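Local coordinates for dihydrodipicolinate synthase (Rhodopseudomonas palustris, PDB 3DZ1), which probably acts as a 4-hydroxy-tetrahydrodipicolinate synthase, a pyruvate-dependent lyase of the DapA family associated with lysine biosynthesis, at residues A[9-15]-A[214-219]; A[37-43]-A[223-227]; A[104-110]-A[135-140]; A[165-171]-A[194-200]. One frame throughout, in Å; residues are numbered along the deposited sequence.

Interaction 1 of 4, residues A[9-15]-A[214-219]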
loop_
_atom_site.group_PDB
_atom_site.type_symbol
_atom_site.label_atom_id
_atom_site.label_comp_id
_atom_site.label_asym_id
_atom_site.label_seq_id
_atom_site.Cartn_x
_atom_site.Cartn_y
_atom_site.Cartn_z
ATOM N N ALA A 9 20.913 6.493 27.297
ATOM C CA ALA A 9 19.775 5.763 27.846
ATOM C C ALA A 9 19.945 4.282 27.513
ATOM O O ALA A 9 20.333 3.929 26.397
ATOM C CB ALA A 9 18.473 6.291 27.250
ATOM N N ALA A 10 19.658 3.420 28.481
ATOM C CA ALA A 10 19.802 1.984 28.279
ATOM C C ALA A 10 18.875 1.215 29.210
ATOM O O ALA A 10 18.087 1.807 29.944
ATOM C CB ALA A 10 21.250 1.568 28.528
ATOM N N GLY A 11 18.974 -0.110 29.178
ATOM C CA GLY A 11 18.136 -0.912 30.044
ATOM C C GLY A 11 16.790 -1.257 29.442
ATOM O O GLY A 11 16.675 -1.495 28.243
ATOM N N THR A 12 15.762 -1.278 30.276
ATOM C CA THR A 12 14.433 -1.621 29.803
ATOM C C THR A 12 13.426 -0.495 29.996
ATOM O O THR A 12 13.233 -0.012 31.109
ATOM C CB THR A 12 13.916 -2.890 30.525
ATOM O OG1 THR A 12 14.850 -3.964 30.338
ATOM C CG2 THR A 12 12.554 -3.305 29.980
ATOM N N PHE A 13 12.800 -0.069 28.902
ATOM C CA PHE A 13 11.770 0.962 28.952
ATOM C C PHE A 13 10.447 0.263 28.677
ATOM O O PHE A 13 10.277 -0.363 27.635
ATOM C CB PHE A 13 11.998 2.038 27.884
ATOM C CG PHE A 13 12.932 3.135 28.314
ATOM C CD1 PHE A 13 14.259 2.857 28.628
ATOM C CD2 PHE A 13 12.482 4.450 28.400
ATOM C CE1 PHE A 13 15.130 3.873 29.022
ATOM C CE2 PHE A 13 13.344 5.479 28.793
ATOM C CZ PHE A 13 14.670 5.189 29.104
ATOM N N ALA A 14 9.503 0.363 29.603
ATOM C CA ALA A 14 8.215 -0.288 29.409
ATOM C C ALA A 14 7.251 0.588 28.610
ATOM O O ALA A 14 7.129 1.776 28.869
ATOM C CB ALA A 14 7.606 -0.637 30.766
ATOM N N ILE A 15 6.580 0.002 27.623
ATOM C CA ILE A 15 5.601 0.750 26.840
ATOM C C ILE A 15 4.282 0.528 27.565
ATOM O O ILE A 15 3.747 -0.582 27.586
ATOM C CB ILE A 15 5.482 0.230 25.401
ATOM C CG1 ILE A 15 6.851 0.291 24.711
ATOM C CG2 ILE A 15 4.468 1.085 24.632
ATOM C CD1 ILE A 15 6.864 -0.276 23.304
ATOM N N ASP A 214 21.226 -1.086 23.185
ATOM C CA ASP A 214 21.415 -0.664 24.571
ATOM C C ASP A 214 20.378 -1.266 25.498
ATOM O O ASP A 214 20.564 -1.307 26.717
ATOM C CB ASP A 214 21.350 0.862 24.676
ATOM C CG ASP A 214 22.524 1.530 24.019
ATOM O OD1 ASP A 214 23.669 1.252 24.435
ATOM O OD2 ASP A 214 22.311 2.329 23.089
ATOM N N GLY A 215 19.281 -1.732 24.917
ATOM C CA GLY A 215 18.233 -2.316 25.723
ATOM C C GLY A 215 16.951 -2.507 24.948
ATOM O O GLY A 215 16.956 -2.598 23.714
ATOM N N ALA A 216 15.843 -2.551 25.676
ATOM C CA ALA A 216 14.544 -2.765 25.061
ATOM C C ALA A 216 13.484 -1.750 25.463
ATOM O O ALA A 216 13.480 -1.243 26.586
ATOM C CB ALA A 216 14.045 -4.165 25.413
HETATM N N MSE A 217 12.599 -1.446 24.521
HETATM C CA MSE A 217 11.461 -0.576 24.785
HETATM C C MSE A 217 10.369 -1.571 24.445
HETATM O O MSE A 217 10.028 -1.769 23.274
HETATM C CB MSE A 217 11.405 0.625 23.846
HETATM C CG MSE A 217 10.313 1.599 24.274
HETATM SE SE MSE A 217 10.184 3.188 23.196
HETATM C CE MSE A 217 11.803 4.049 23.774
ATOM N N THR A 218 9.837 -2.204 25.485
ATOM C CA THR A 218 8.863 -3.271 25.328
ATOM C C THR A 218 7.469 -3.107 25.918
ATOM O O THR A 218 7.296 -2.570 27.008
ATOM C CB THR A 218 9.449 -4.575 25.911
ATOM O OG1 THR A 218 8.471 -5.615 25.852
ATOM C CG2 THR A 218 9.867 -4.362 27.362
ATOM N N GLY A 219 6.485 -3.609 25.176
ATOM C CA GLY A 219 5.105 -3.587 25.621
ATOM C C GLY A 219 4.746 -4.977 26.137
ATOM O O GLY A 219 3.602 -5.239 26.505
#
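Strands 11-15 and 215-218 run side by side with an angle of only 7° between their directions and a closest axis approach of 4.5 Å. Five backbone hydrogen bonds hold them: Gly11 N to Asp214 O (3.2 Å), Ala216 N to Gly11 O (2.9 Å), Phe13 N to Ala216 O (2.7 Å), Thr218 N to Phe13 O (2.9 Å) and Ile15 N to Thr218 O (2.7 Å). The backbone N and O of Gly11 and Phe13 thus point to this partner, while the backbones of Thr12 and Ala14 bond to Glu44, Gly45 and Thr47, and Gly215 pairs with Cys198. Gly215 CA lies 3.1 Å from Gly11 O, where an ideal CB would clash. Other polar atoms find partners elsewhere: Asp214 OD2 forms a salt bridge with Arg183 and accepts from Ile196 N, Asp214 O also bonds Lys234 NZ, Ala9 O bonds Ser195 OG, Ala10 N bonds Glu44 OE2, and Thr218 OG1 bonds Tyr220 N. Phe13 and selenomethionine Met217 share one face, CB to CG at 4.0 Å. Thr12 and Thr218 occupy the other, against helix 223-234. Pairing the first strand with the last in parallel is what closes a TIM barrel, and here it places Met217, a predicted pyruvate-binding residue, inside it.

Interaction 2 of 4, residues A[37-43]-A[223-227]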
loop_
_atom_site.group_PDB
_atom_site.type_symbol
_atom_site.label_atom_id
_atom_site.label_comp_id
_atom_site.label_asym_id
_atom_site.label_seq_id
_atom_site.Cartn_x
_atom_site.Cartn_y
_atom_site.Cartn_z
ATOM N N PHE A 37 4.849 -0.481 39.492
ATOM C CA PHE A 37 5.300 -1.803 39.085
ATOM C C PHE A 37 6.577 -1.702 38.250
ATOM O O PHE A 37 7.589 -2.337 38.561
ATOM C CB PHE A 37 4.208 -2.498 38.268
ATOM C CG PHE A 37 4.647 -3.803 37.667
ATOM C CD1 PHE A 37 4.898 -4.907 38.476
ATOM C CD2 PHE A 37 4.848 -3.915 36.297
ATOM C CE1 PHE A 37 5.348 -6.104 37.928
ATOM C CE2 PHE A 37 5.297 -5.109 35.740
ATOM C CZ PHE A 37 5.548 -6.205 36.557
ATOM N N TYR A 38 6.525 -0.910 37.183
ATOM C CA TYR A 38 7.688 -0.742 36.314
ATOM C C TYR A 38 8.938 -0.325 37.090
ATOM O O TYR A 38 10.035 -0.821 36.829
ATOM C CB TYR A 38 7.412 0.304 35.231
ATOM C CG TYR A 38 6.252 -0.009 34.312
ATOM C CD1 TYR A 38 6.063 -1.293 33.798
ATOM C CD2 TYR A 38 5.372 0.996 33.909
ATOM C CE1 TYR A 38 5.027 -1.565 32.899
ATOM C CE2 TYR A 38 4.336 0.737 33.017
ATOM C CZ TYR A 38 4.169 -0.542 32.514
ATOM O OH TYR A 38 3.154 -0.790 31.618
ATOM N N ALA A 39 8.774 0.605 38.027
ATOM C CA ALA A 39 9.903 1.074 38.821
ATOM C C ALA A 39 10.405 -0.049 39.717
ATOM O O ALA A 39 11.609 -0.294 39.814
ATOM C CB ALA A 39 9.491 2.265 39.670
ATOM N N GLU A 40 9.467 -0.736 40.359
ATOM C CA GLU A 40 9.787 -1.828 41.270
ATOM C C GLU A 40 10.604 -2.947 40.632
ATOM O O GLU A 40 11.489 -3.519 41.274
ATOM C CB GLU A 40 8.491 -2.411 41.841
ATOM C CG GLU A 40 8.685 -3.520 42.853
ATOM C CD GLU A 40 7.368 -4.174 43.240
ATOM O OE1 GLU A 40 6.694 -4.736 42.345
ATOM O OE2 GLU A 40 7.002 -4.124 44.434
ATOM N N VAL A 41 10.317 -3.258 39.371
ATOM C CA VAL A 41 11.024 -4.345 38.696
ATOM C C VAL A 41 12.306 -3.969 37.950
ATOM O O VAL A 41 12.878 -4.800 37.240
ATOM C CB VAL A 41 10.078 -5.105 37.729
ATOM C CG1 VAL A 41 8.870 -5.618 38.495
ATOM C CG2 VAL A 41 9.654 -4.206 36.576
ATOM N N GLY A 42 12.758 -2.727 38.097
ATOM C CA GLY A 42 13.998 -2.326 37.451
ATOM C C GLY A 42 13.946 -1.624 36.104
ATOM O O GLY A 42 14.982 -1.490 35.449
ATOM N N CYS A 43 12.768 -1.184 35.672
ATOM C CA CYS A 43 12.657 -0.478 34.395
ATOM C C CYS A 43 13.322 0.893 34.523
ATOM O O CYS A 43 13.203 1.547 35.559
ATOM C CB CYS A 43 11.187 -0.298 34.003
ATOM S SG CYS A 43 10.357 -1.814 33.469
ATOM N N PRO A 223 7.634 -7.224 31.485
ATOM C CA PRO A 223 8.798 -6.350 31.331
ATOM C C PRO A 223 9.819 -6.685 32.407
ATOM O O PRO A 223 11.020 -6.500 32.211
ATOM C CB PRO A 223 8.203 -4.953 31.487
ATOM C CG PRO A 223 7.068 -5.183 32.440
ATOM C CD PRO A 223 6.451 -6.454 31.912
ATOM N N ASP A 224 9.328 -7.187 33.539
ATOM C CA ASP A 224 10.196 -7.560 34.641
ATOM C C ASP A 224 11.173 -8.663 34.226
ATOM O O ASP A 224 12.335 -8.663 34.649
ATOM C CB ASP A 224 9.358 -7.977 35.872
ATOM C CG ASP A 224 8.265 -8.997 35.548
ATOM O OD1 ASP A 224 7.604 -8.877 34.496
ATOM O OD2 ASP A 224 8.045 -9.913 36.370
HETATM N N MSE A 225 10.724 -9.583 33.376
HETATM C CA MSE A 225 11.598 -10.659 32.930
HETATM C C MSE A 225 12.536 -10.217 31.808
HETATM O O MSE A 225 13.641 -10.738 31.684
HETATM C CB MSE A 225 10.775 -11.873 32.496
HETATM C CG MSE A 225 10.012 -12.530 33.643
HETATM SE SE MSE A 225 11.152 -13.124 35.119
HETATM C CE MSE A 225 10.951 -11.606 36.292
ATOM N N LEU A 226 12.110 -9.266 30.983
ATOM C CA LEU A 226 12.992 -8.790 29.928
ATOM C C LEU A 226 14.107 -7.953 30.563
ATOM O O LEU A 226 15.192 -7.810 29.992
ATOM C CB LEU A 226 12.217 -7.977 28.884
ATOM C CG LEU A 226 11.180 -8.772 28.080
ATOM C CD1 LEU A 226 10.706 -7.929 26.901
ATOM C CD2 LEU A 226 11.788 -10.079 27.574
ATOM N N VAL A 227 13.842 -7.410 31.753
ATOM C CA VAL A 227 14.851 -6.635 32.474
ATOM C C VAL A 227 16.034 -7.581 32.697
ATOM O O VAL A 227 17.201 -7.204 32.518
ATOM C CB VAL A 227 14.325 -6.145 33.859
ATOM C CG1 VAL A 227 15.492 -5.708 34.739
ATOM C CG2 VAL A 227 13.359 -4.979 33.677
HETATM O O HOH W 1 13.060 -7.566 37.104
#
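In this TIM barrel the first and last strands are neighbours, so the end of helix 28-40 meets the first turn of helix 223-234 on the outer layer. The former stops in a Schellman motif: Cys43 N bonds Tyr38 O (3.0 Å), Gly42 N bonds Ala39 O (3.2 Å), and Gly42 is the C-prime residue with phi 96°. The chain's turn presents Val41 and Gly42 to the second helix. Val41 CB presses on Asp224 CB at 3.5 Å, the closest side-chain approach here. Gly42 makes a shallow place beside Val227, since an ideal CB would sit a tight 3.4 Å from Val227 CG1. Val227 CG2 fits into the bend, 3.6 Å from Val41 O, 4.2 Å from Gly42 C and 4.4 Å from Cys43 SG. Pro223 is the other bump: its CG meets Phe37 CE2 at 3.7 Å and Tyr38 CE1 at 4.2 Å, both at ring edges, while Cys43 SG lies 4.3 Å from Pro223 CB. The carboxylate of Asp224 instead forms a salt bridge with Arg272. No direct hydrogen bond joins the two segments; a water bridges the remaining gap, donating to both Val41 O and Asp224 O, each at 2.8 Å.

Interaction 3 of 4, residues A[104-110]-A[135-140]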
loop_
_atom_site.group_PDB
_atom_site.type_symbol
_atom_site.label_atom_id
_atom_site.label_comp_id
_atom_site.label_asym_id
_atom_site.label_seq_id
_atom_site.Cartn_x
_atom_site.Cartn_y
_atom_site.Cartn_z
ATOM N N ALA A 104 10.946 13.148 29.877
ATOM C CA ALA A 104 12.361 13.078 29.542
ATOM C C ALA A 104 12.550 13.406 28.059
ATOM O O ALA A 104 13.603 13.892 27.645
ATOM C CB ALA A 104 12.897 11.692 29.842
ATOM N N GLY A 105 11.513 13.144 27.270
ATOM C CA GLY A 105 11.572 13.410 25.844
ATOM C C GLY A 105 10.335 12.885 25.145
ATOM O O GLY A 105 9.418 12.382 25.795
ATOM N N VAL A 106 10.305 12.992 23.819
ATOM C CA VAL A 106 9.157 12.531 23.047
ATOM C C VAL A 106 9.559 11.587 21.916
ATOM O O VAL A 106 10.724 11.538 21.519
ATOM C CB VAL A 106 8.380 13.731 22.450
ATOM C CG1 VAL A 106 7.984 14.696 23.560
ATOM C CG2 VAL A 106 9.231 14.443 21.403
HETATM N N MSE A 107 8.592 10.835 21.400
HETATM C CA MSE A 107 8.861 9.904 20.310
HETATM C C MSE A 107 8.122 10.348 19.055
HETATM O O MSE A 107 6.968 10.780 19.121
HETATM C CB MSE A 107 8.432 8.483 20.697
HETATM C CG MSE A 107 8.769 7.430 19.641
HETATM SE SE MSE A 107 8.421 5.590 20.210
HETATM C CE MSE A 107 6.494 5.589 20.083
ATOM N N ILE A 108 8.794 10.253 17.913
ATOM C CA ILE A 108 8.188 10.657 16.652
ATOM C C ILE A 108 8.326 9.584 15.584
ATOM O O ILE A 108 9.435 9.127 15.277
ATOM C CB ILE A 108 8.821 11.962 16.102
ATOM C CG1 ILE A 108 8.790 13.054 17.174
ATOM C CG2 ILE A 108 8.044 12.440 14.876
ATOM C CD1 ILE A 108 9.528 14.325 16.766
ATOM N N ALA A 109 7.188 9.181 15.034
ATOM C CA ALA A 109 7.148 8.186 13.972
ATOM C C ALA A 109 6.776 8.951 12.710
ATOM O O ALA A 109 6.117 9.986 12.778
ATOM C CB ALA A 109 6.095 7.126 14.275
ATOM N N PRO A 110 7.200 8.459 11.541
ATOM C CA PRO A 110 6.871 9.158 10.299
ATOM C C PRO A 110 5.481 8.801 9.788
ATOM O O PRO A 110 4.951 7.732 10.100
ATOM C CB PRO A 110 7.949 8.666 9.345
ATOM C CG PRO A 110 8.075 7.228 9.749
ATOM C CD PRO A 110 8.084 7.308 11.278
ATOM N N VAL A 135 14.034 19.916 22.464
ATOM C CA VAL A 135 13.332 18.739 22.951
ATOM C C VAL A 135 13.981 17.422 22.526
ATOM O O VAL A 135 14.068 17.116 21.335
ATOM C CB VAL A 135 11.863 18.749 22.467
ATOM C CG1 VAL A 135 11.121 17.525 22.993
ATOM C CG2 VAL A 135 11.179 20.031 22.930
ATOM N N PRO A 136 14.459 16.627 23.502
ATOM C CA PRO A 136 15.092 15.341 23.193
ATOM C C PRO A 136 14.027 14.450 22.573
ATOM O O PRO A 136 12.900 14.403 23.067
ATOM C CB PRO A 136 15.523 14.824 24.567
ATOM C CG PRO A 136 15.678 16.069 25.386
ATOM C CD PRO A 136 14.489 16.888 24.950
ATOM N N TRP A 137 14.352 13.746 21.496
ATOM C CA TRP A 137 13.341 12.889 20.902
ATOM C C TRP A 137 13.847 11.539 20.434
ATOM O O TRP A 137 15.054 11.315 20.294
ATOM C CB TRP A 137 12.613 13.610 19.762
ATOM C CG TRP A 137 13.468 13.999 18.595
ATOM C CD1 TRP A 137 14.378 15.017 18.540
ATOM C CD2 TRP A 137 13.467 13.388 17.301
ATOM N NE1 TRP A 137 14.941 15.079 17.287
ATOM C CE2 TRP A 137 14.400 14.090 16.507
ATOM C CE3 TRP A 137 12.766 12.315 16.734
ATOM C CZ2 TRP A 137 14.650 13.753 15.173
ATOM C CZ3 TRP A 137 13.014 11.980 15.407
ATOM C CH2 TRP A 137 13.951 12.699 14.641
ATOM N N VAL A 138 12.893 10.645 20.208
ATOM C CA VAL A 138 13.155 9.278 19.785
ATOM C C VAL A 138 12.593 9.011 18.395
ATOM O O VAL A 138 11.418 9.271 18.131
ATOM C CB VAL A 138 12.500 8.286 20.769
ATOM C CG1 VAL A 138 12.801 6.852 20.356
ATOM C CG2 VAL A 138 12.978 8.574 22.180
ATOM N N LEU A 139 13.442 8.494 17.514
ATOM C CA LEU A 139 13.036 8.172 16.147
ATOM C C LEU A 139 12.481 6.750 16.124
ATOM O O LEU A 139 13.198 5.798 16.439
ATOM C CB LEU A 139 14.245 8.269 15.205
ATOM C CG LEU A 139 14.016 7.864 13.742
ATOM C CD1 LEU A 139 12.939 8.741 13.123
ATOM C CD2 LEU A 139 15.321 7.984 12.971
ATOM N N GLN A 140 11.207 6.600 15.769
ATOM C CA GLN A 140 10.604 5.271 15.708
ATOM C C GLN A 140 10.683 4.693 14.297
ATOM O O GLN A 140 10.160 5.272 13.344
ATOM C CB GLN A 140 9.142 5.304 16.168
ATOM C CG GLN A 140 8.427 3.974 15.962
ATOM C CD GLN A 140 7.041 3.946 16.569
ATOM O OE1 GLN A 140 6.328 4.947 16.559
ATOM N NE2 GLN A 140 6.645 2.790 17.086
#
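Walking from Ala104, the first touch is its carbonyl: Ala104 O lies 3.7 Å from Pro136 CB. Gly105 follows with CA 3.2 Å from Pro136 O; an ideal CB would be only 2.7 Å from that oxygen, a clash that explains the bare backbone. At Val106 the strand pairing begins, with Val106 N donating to Pro136 O (3.0 Å) and Val106 O accepting from Val138 N (2.7 Å). Its CG2 packs at 3.9 Å on both Val135 CG1 and Trp137 CB. Selenomethionine Met107 points to the opposite face, CG 4.0 Å from Val138 CB and CE 3.6 Å from Gln140 OE1, and its end reaches Met217 across the barrel interior. Ile108 resumes the bonding: Ile108 N to Val138 O is 2.8 Å, and Gln140 N to Ile108 O is 3.1 Å. On the outer face Ile108 CD1 approaches Trp137 CE3 at 3.8 Å, and Phe124 of helix 117-131 covers both residues. Ala109 CB then sits 3.2 Å from Gln140 OE1, while Gln140 NE2 bonds Glu171, and Pro110 CD ends the contact 3.6 Å from Gln140 O. With the axes of 105-108 and 137-140 approaching to 4.4 Å at 20°, the two strands, joined through helix 117-131, form the parallel beta-alpha-beta crossover unit from which a TIM barrel is built.

Interaction 4 of 4, residues A[165-171]-A[194-200]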
loop_
_atom_site.group_PDB
_atom_site.type_symbol
_atom_site.label_atom_id
_atom_site.label_comp_id
_atom_site.label_asym_id
_atom_site.label_seq_id
_atom_site.Cartn_x
_atom_site.Cartn_y
_atom_site.Cartn_z
ATOM N N CYS A 165 18.035 14.497 18.471
ATOM C CA CYS A 165 17.527 13.131 18.362
ATOM C C CYS A 165 18.551 12.318 19.153
ATOM O O CYS A 165 19.714 12.226 18.761
ATOM C CB CYS A 165 17.488 12.635 16.920
ATOM S SG CYS A 165 16.880 10.917 16.827
ATOM N N VAL A 166 18.125 11.738 20.268
ATOM C CA VAL A 166 19.037 10.987 21.123
ATOM C C VAL A 166 18.845 9.479 21.103
ATOM O O VAL A 166 19.665 8.741 21.647
ATOM C CB VAL A 166 18.913 11.448 22.597
ATOM C CG1 VAL A 166 19.282 12.925 22.721
ATOM C CG2 VAL A 166 17.487 11.219 23.097
HETATM N N MSE A 167 17.777 9.012 20.470
HETATM C CA MSE A 167 17.517 7.583 20.477
HETATM C C MSE A 167 16.755 7.078 19.267
HETATM O O MSE A 167 15.976 7.805 18.647
HETATM C CB MSE A 167 16.720 7.231 21.739
HETATM C CG MSE A 167 16.312 5.765 21.880
HETATM SE SE MSE A 167 14.971 5.541 23.285
HETATM C CE MSE A 167 16.142 5.753 24.824
ATOM N N LEU A 168 17.001 5.815 18.941
ATOM C CA LEU A 168 16.304 5.149 17.862
ATOM C C LEU A 168 15.535 4.011 18.514
ATOM O O LEU A 168 16.113 3.234 19.283
ATOM C CB LEU A 168 17.283 4.549 16.845
ATOM C CG LEU A 168 16.663 3.521 15.880
ATOM C CD1 LEU A 168 15.752 4.229 14.884
ATOM C CD2 LEU A 168 17.761 2.763 15.137
ATOM N N LYS A 169 14.232 3.935 18.253
ATOM C CA LYS A 169 13.459 2.816 18.766
ATOM C C LYS A 169 13.512 1.887 17.571
ATOM O O LYS A 169 12.795 2.079 16.587
ATOM C CB LYS A 169 12.001 3.166 19.054
ATOM C CG LYS A 169 11.265 1.972 19.659
ATOM C CD LYS A 169 9.756 2.119 19.643
ATOM C CE LYS A 169 9.107 0.872 20.231
ATOM N NZ LYS A 169 7.631 0.882 20.101
ATOM N N HIS A 170 14.395 0.905 17.660
ATOM C CA HIS A 170 14.628 -0.066 16.599
ATOM C C HIS A 170 13.584 -1.173 16.514
ATOM O O HIS A 170 13.519 -2.050 17.378
ATOM C CB HIS A 170 16.023 -0.671 16.794
ATOM C CG HIS A 170 16.366 -1.749 15.814
ATOM N ND1 HIS A 170 16.817 -1.484 14.538
ATOM C CD2 HIS A 170 16.325 -3.097 15.924
ATOM C CE1 HIS A 170 17.037 -2.622 13.904
ATOM N NE2 HIS A 170 16.746 -3.615 14.723
ATOM N N GLU A 171 12.774 -1.138 15.460
ATOM C CA GLU A 171 11.740 -2.146 15.272
ATOM C C GLU A 171 11.749 -2.743 13.861
ATOM O O GLU A 171 10.794 -3.412 13.456
ATOM C CB GLU A 171 10.362 -1.543 15.583
ATOM C CG GLU A 171 10.262 -0.983 16.995
ATOM C CD GLU A 171 8.828 -0.785 17.451
ATOM O OE1 GLU A 171 8.276 0.322 17.268
ATOM O OE2 GLU A 171 8.255 -1.756 17.987
ATOM N N LEU A 194 24.212 7.541 20.184
ATOM C CA LEU A 194 22.796 7.298 19.931
ATOM C C LEU A 194 22.334 6.057 20.671
ATOM O O LEU A 194 22.922 4.988 20.529
ATOM C CB LEU A 194 22.556 7.100 18.429
ATOM C CG LEU A 194 21.120 6.805 17.974
ATOM C CD1 LEU A 194 20.273 8.052 18.118
ATOM C CD2 LEU A 194 21.122 6.344 16.523
ATOM N N SER A 195 21.274 6.198 21.459
ATOM C CA SER A 195 20.739 5.065 22.193
ATOM C C SER A 195 19.884 4.248 21.239
ATOM O O SER A 195 19.161 4.799 20.400
ATOM C CB SER A 195 19.884 5.541 23.376
ATOM O OG SER A 195 19.272 4.443 24.049
ATOM N N ILE A 196 19.995 2.931 21.341
ATOM C CA ILE A 196 19.197 2.056 20.502
ATOM C C ILE A 196 18.435 1.082 21.390
ATOM O O ILE A 196 19.024 0.192 22.001
ATOM C CB ILE A 196 20.067 1.263 19.494
ATOM C CG1 ILE A 196 20.766 2.227 18.526
ATOM C CG2 ILE A 196 19.184 0.287 18.710
ATOM C CD1 ILE A 196 21.627 1.531 17.452
ATOM N N LEU A 197 17.125 1.282 21.488
ATOM C CA LEU A 197 16.275 0.398 22.277
ATOM C C LEU A 197 15.413 -0.318 21.255
ATOM O O LEU A 197 14.877 0.304 20.335
ATOM C CB LEU A 197 15.409 1.187 23.258
ATOM C CG LEU A 197 16.155 1.970 24.341
ATOM C CD1 LEU A 197 15.154 2.429 25.383
ATOM C CD2 LEU A 197 17.229 1.092 24.994
ATOM N N CYS A 198 15.276 -1.625 21.421
ATOM C CA CYS A 198 14.537 -2.425 20.462
ATOM C C CYS A 198 13.095 -2.745 20.782
ATOM O O CYS A 198 12.702 -2.873 21.946
ATOM C CB CYS A 198 15.314 -3.709 20.196
ATOM S SG CYS A 198 16.993 -3.351 19.624
ATOM N N GLY A 199 12.313 -2.880 19.713
ATOM C CA GLY A 199 10.904 -3.181 19.848
ATOM C C GLY A 199 10.455 -4.383 19.041
ATOM O O GLY A 199 11.025 -5.469 19.148
ATOM N N ASN A 200 9.434 -4.175 18.215
ATOM C CA ASN A 200 8.849 -5.244 17.408
ATOM C C ASN A 200 8.480 -6.416 18.311
ATOM O O ASN A 200 8.804 -7.568 18.019
ATOM C CB ASN A 200 9.805 -5.710 16.301
ATOM C CG ASN A 200 9.131 -6.664 15.322
ATOM O OD1 ASN A 200 7.936 -6.552 15.070
ATOM N ND2 ASN A 200 9.895 -7.591 14.759
#
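Strands 165-170 and 195-198, linked by helix 176-188, form a parallel beta-alpha-beta unit of the TIM barrel, their axes 4.6 Å apart at the closest and 21° between directions. Met167, Leu197 and His170 lose the most surface in the contact, 67, 66 and 62 Å². Selenomethionine Met167 points into the barrel: its CE lies 3.5 Å from Leu197 CD1 and 3.5 Å from Ser195 OG, which bonds Ala9 O. Its CA also approaches Ser195 O at 3.2 Å, and on either side of it Ser195 N donates to Val166 O (3.0 Å) and Leu168 N to Ser195 O (2.8 Å). Leu197 shares that inner face and joins the backbones through its own N, which donates to Leu168 O (3.1 Å), and its O, which accepts from His170 N (2.8 Å). Both Met167 and Leu197 also touch Met217, the predicted pyruvate-binding residue. His170 lies on the other face, towards helix 176-188: its CB is 3.8 Å from Ile196 CG2 and its CD2 3.8 Å from Cys198 SG, while His170 O accepts from Gly199 N (2.8 Å). Beyond the strand ends Glu171 takes over. Its OE1 forms a salt bridge with Lys169 NZ at 3.0 Å, and its OE2 accepts from Asn200 N at 2.7 Å with an N-H...O angle of 174°.

Overall arrangement
All four contacts belong to one barrel of eight parallel strands. Along the chain, interactions 3 and 4 come in series, both nested inside the loop that interaction 1 closes, while interactions 1 and 2 have alternating segments. Interaction 3 joins the fourth and fifth strands and interaction 4 the sixth and seventh; their centres are 10 Å apart, and Leu139 bonds across between them. Interaction 1 pairs the eighth strand with the first, its centre about 9 Å from that of interaction 4. Interaction 2 lies outside, packing the helices that follow those two strands; its centre is 22 Å from that of interaction 3. Inside, the side chains of Met107 and Met167 lie about 4 Å from that of Met217, so interactions 1, 3 and 4 meet there.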